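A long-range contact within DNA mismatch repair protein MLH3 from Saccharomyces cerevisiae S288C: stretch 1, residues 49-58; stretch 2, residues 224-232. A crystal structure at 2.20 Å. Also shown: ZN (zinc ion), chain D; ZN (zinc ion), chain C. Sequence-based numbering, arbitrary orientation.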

# COMPACT_ATOMS: atom_id res chain seq x y z
N HIS B 49 8.92 10.74 6.23
CA HIS B 49 9.76 11.46 7.18
C HIS B 49 8.98 11.72 8.48
O HIS B 49 9.49 11.39 9.55
N ALA B 50 7.76 12.27 8.37
CA ALA B 50 6.86 12.58 9.49
C ALA B 50 6.54 11.32 10.30
O ALA B 50 6.54 11.38 11.53
N CYS B 51 6.31 10.20 9.61
CA CYS B 51 6.05 8.88 10.17
C CYS B 51 7.21 8.44 11.07
O CYS B 51 7.00 8.11 12.23
N ASP B 52 8.44 8.44 10.53
CA ASP B 52 9.66 8.04 11.22
C ASP B 52 9.99 8.98 12.39
O ASP B 52 10.28 8.51 13.49
N GLU B 53 9.89 10.31 12.15
CA GLU B 53 10.11 11.37 13.15
C GLU B 53 9.15 11.21 14.34
O GLU B 53 9.60 11.36 15.48
N ARG B 54 7.87 10.87 14.08
CA ARG B 54 6.86 10.63 15.09
C ARG B 54 7.21 9.45 16.01
O ARG B 54 7.11 9.57 17.24
N ILE B 55 7.56 8.30 15.39
CA ILE B 55 7.94 7.08 16.10
C ILE B 55 9.15 7.38 16.99
O ILE B 55 9.20 6.95 18.14
N ARG B 56 10.13 8.11 16.43
CA ARG B 56 11.38 8.46 17.09
C ARG B 56 11.19 9.39 18.27
O ARG B 56 11.83 9.19 19.29
N LEU B 57 10.26 10.37 18.14
CA LEU B 57 9.93 11.33 19.19
C LEU B 57 9.31 10.65 20.39
O LEU B 57 9.77 10.85 21.51
N GLU B 58 8.29 9.83 20.15
CA GLU B 58 7.60 9.10 21.22
C GLU B 58 8.55 8.15 22.00
O GLU B 58 8.36 7.98 23.21
N GLU B 224 0.39 13.45 13.39
CA GLU B 224 1.26 14.60 13.11
C GLU B 224 2.72 14.26 13.36
O GLU B 224 2.99 13.29 14.05
N CYS B 225 3.64 15.01 12.76
CA CYS B 225 5.09 14.87 12.96
C CYS B 225 5.45 15.47 14.34
O CYS B 225 4.55 15.93 15.07
N ALA B 226 6.75 15.51 14.69
CA ALA B 226 7.20 16.09 15.96
C ALA B 226 6.82 17.58 16.11
O ALA B 226 6.50 17.98 17.22
N HIS B 227 6.79 18.36 15.00
CA HIS B 227 6.50 19.80 14.94
C HIS B 227 5.02 20.15 14.69
O HIS B 227 4.71 21.27 14.28
N GLY B 228 4.11 19.21 14.96
CA GLY B 228 2.67 19.40 14.83
C GLY B 228 2.04 19.46 13.44
O GLY B 228 0.85 19.75 13.34
N ARG B 229 2.81 19.19 12.37
CA ARG B 229 2.31 19.19 10.98
C ARG B 229 1.71 17.80 10.63
O ARG B 229 2.22 16.80 11.14
N PRO B 230 0.63 17.69 9.80
CA PRO B 230 0.05 16.36 9.50
C PRO B 230 1.01 15.34 8.91
O PRO B 230 1.87 15.70 8.12
N SER B 231 0.88 14.07 9.34
CA SER B 231 1.72 12.96 8.90
C SER B 231 1.13 12.19 7.71
O SER B 231 1.83 11.39 7.08
N MET B 232 -0.17 12.39 7.43
CA MET B 232 -0.88 11.66 6.39
C MET B 232 -2.06 12.43 5.79
O MET B 232 -2.60 13.33 6.43

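Residues 49-58 form part of a longer helix, against which the irregular segment 224-232 is laid, the two burying 416 Å² of surface between them. The backbones approach most closely at Ala50 and Cys225, whose CA atoms are 4.5 Å apart. From the helix, Ala50, Glu53 and Leu57 direct their CA-to-CB bonds toward the other stretch, and Ala226 and Ser231 point back.

Metal coordination links the two stretches through one of two zinc ions. Glu53, extended with chi1 and chi2 both t and chi3 at -71°, uses its two carboxylate oxygens on different zinc ions. Its OE2 lies 2.3 Å from ZN of chain D, which is also bound by Cys225 SG at 2.4 Å and by His227 ND1 at 2.2 Å, with one further ligand from elsewhere in the structure. This ion therefore ties the helix directly to the loop. Cys225 (chi1 p) and His227 (chi1 m, chi2 84°) both leave the backbone sideways, but the end of the His227 side chain comes nearer the helix. Glu53 OE2 sits at the edge of the imidazole, 3.1 Å from His227 ND1, a short separation that reflects their shared metal rather than a hydrogen bond. The second ion, ZN of chain C, is held by Glu53 OE1 at 2.0 Å and by His49 NE2 at 2.1 Å, with two ligands from elsewhere; His49 adopts chi1 t and chi2 73°.

One hydrogen bond crosses the interface: Ala226 N donates to Glu53 OE2 at 2.9 Å, so the same oxygen serves both metal and backbone. Ala226 lies within a type I turn running from Cys225 to Gly228, and the positive phi of Gly228 (73°) suits glycine. A weak hydrogen bond from Arg229 N to Cys225 SG (3.5 Å) adds a backbone contact to the zinc-bound sulfur.

Apolar packing flanks the polar centre. The Ala50 methyl touches both Cys225 and Ser231, with Ala50 CB 3.7 Å from Cys225 CB and 4.0 Å from Ser231 CB. Ser231 is in the p rotamer, and its hydroxyl is hydrogen-bonded to a residue just outside one of the two stretches. Two turns along the helix from Ala50, Leu57 (chi1 t, chi2 p) brings CD2 to 3.8 Å from Ala226 CB.

Arg54 leaves the helix sideways, with chi1 t and chi2 p, and its end turns nearer the loop. Its NH1 lies 3.5 Å from Cys225 O and 4.1 Å from Glu224 CG, while Arg54 NH2 forms a salt bridge with Glu58 OE2 at 3.2 Å, anchoring the guanidinium to its own helix.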

# COMPACT_ATOMS: atom_id res chain seq x y z
CB HIS B 49 10.30 12.75 6.55
CG HIS B 49 11.04 13.60 7.54
ND1 HIS B 49 12.29 13.25 7.99
CD2 HIS B 49 10.64 14.71 8.18
CE1 HIS B 49 12.63 14.17 8.86
NE2 HIS B 49 11.67 15.07 9.01
CB ALA B 50 5.57 13.20 8.97
CB CYS B 51 5.81 7.88 9.05
SG CYS B 51 5.54 6.18 9.61
CB ASP B 52 10.84 7.96 10.22
CG ASP B 52 12.01 7.12 10.71
OD1 ASP B 52 11.80 6.25 11.61
OD2 ASP B 52 13.13 7.32 10.19
CB GLU B 53 9.95 12.75 12.50
CG GLU B 53 10.20 13.94 13.39
CD GLU B 53 9.98 15.23 12.64
OE1 GLU B 53 10.81 15.55 11.76
OE2 GLU B 53 8.95 15.88 12.88
CB ARG B 54 5.48 10.41 14.45
CG ARG B 54 4.37 10.23 15.48
CD ARG B 54 4.03 11.58 16.05
NE ARG B 54 4.19 11.64 17.49
CZ ARG B 54 3.92 12.71 18.22
NH1 ARG B 54 3.50 13.83 17.63
NH2 ARG B 54 4.07 12.68 19.53
CB ILE B 55 8.26 5.90 15.10
CG1 ILE B 55 7.02 5.52 14.25
CG2 ILE B 55 8.83 4.67 15.83
CD1 ILE B 55 7.35 4.87 12.91
CB ARG B 56 12.40 9.01 16.08
CG ARG B 56 13.04 7.92 15.24
CD ARG B 56 14.03 8.48 14.25
NE ARG B 56 14.58 7.43 13.38
CZ ARG B 56 15.64 6.68 13.66
NH1 ARG B 56 16.29 6.84 14.80
NH2 ARG B 56 16.05 5.75 12.81
CB LEU B 57 9.02 12.47 18.68
CG LEU B 57 8.63 13.51 19.75
CD1 LEU B 57 9.81 14.44 20.07
CD2 LEU B 57 7.41 14.25 19.35
CB GLU B 58 6.36 8.40 20.67
CG GLU B 58 5.33 9.38 20.13
CD GLU B 58 3.89 8.92 20.16
OE1 GLU B 58 3.64 7.80 20.66
OE2 GLU B 58 3.01 9.69 19.70
CB GLU B 224 0.82 15.89 13.84
CG GLU B 224 0.81 15.86 15.36
CD GLU B 224 0.03 16.99 16.01
OE1 GLU B 224 -1.16 17.20 15.64
OE2 GLU B 224 0.59 17.67 16.89
CB CYS B 225 5.85 15.58 11.84
SG CYS B 225 5.80 17.39 11.95
CB ALA B 226 8.70 15.91 16.15
CB HIS B 227 7.41 20.50 13.91
CG HIS B 227 8.84 20.06 14.01
ND1 HIS B 227 9.29 18.91 13.38
CD2 HIS B 227 9.86 20.59 14.72
CE1 HIS B 227 10.57 18.79 13.72
NE2 HIS B 227 10.96 19.77 14.52
CB ARG B 229 3.43 19.58 9.99
CG ARG B 229 3.98 20.98 10.23
CD ARG B 229 4.54 21.59 8.97
NE ARG B 229 5.07 22.94 9.19
CZ ARG B 229 4.41 24.06 8.91
NH1 ARG B 229 3.18 24.01 8.40
NH2 ARG B 229 4.97 25.24 9.15
CB PRO B 230 -1.09 16.67 8.52
CG PRO B 230 -0.73 18.00 7.95
CD PRO B 230 -0.11 18.75 9.10
CB SER B 231 1.96 12.01 10.06
OG SER B 231 0.73 11.46 10.49
CB MET B 232 -1.33 10.28 6.90
CG MET B 232 -2.29 10.34 8.06
SD MET B 232 -2.60 8.68 8.66
CE MET B 232 -1.23 8.47 9.77
ZN ZN D . 8.19 17.80 11.79
ZN ZN C . 11.48 16.73 10.33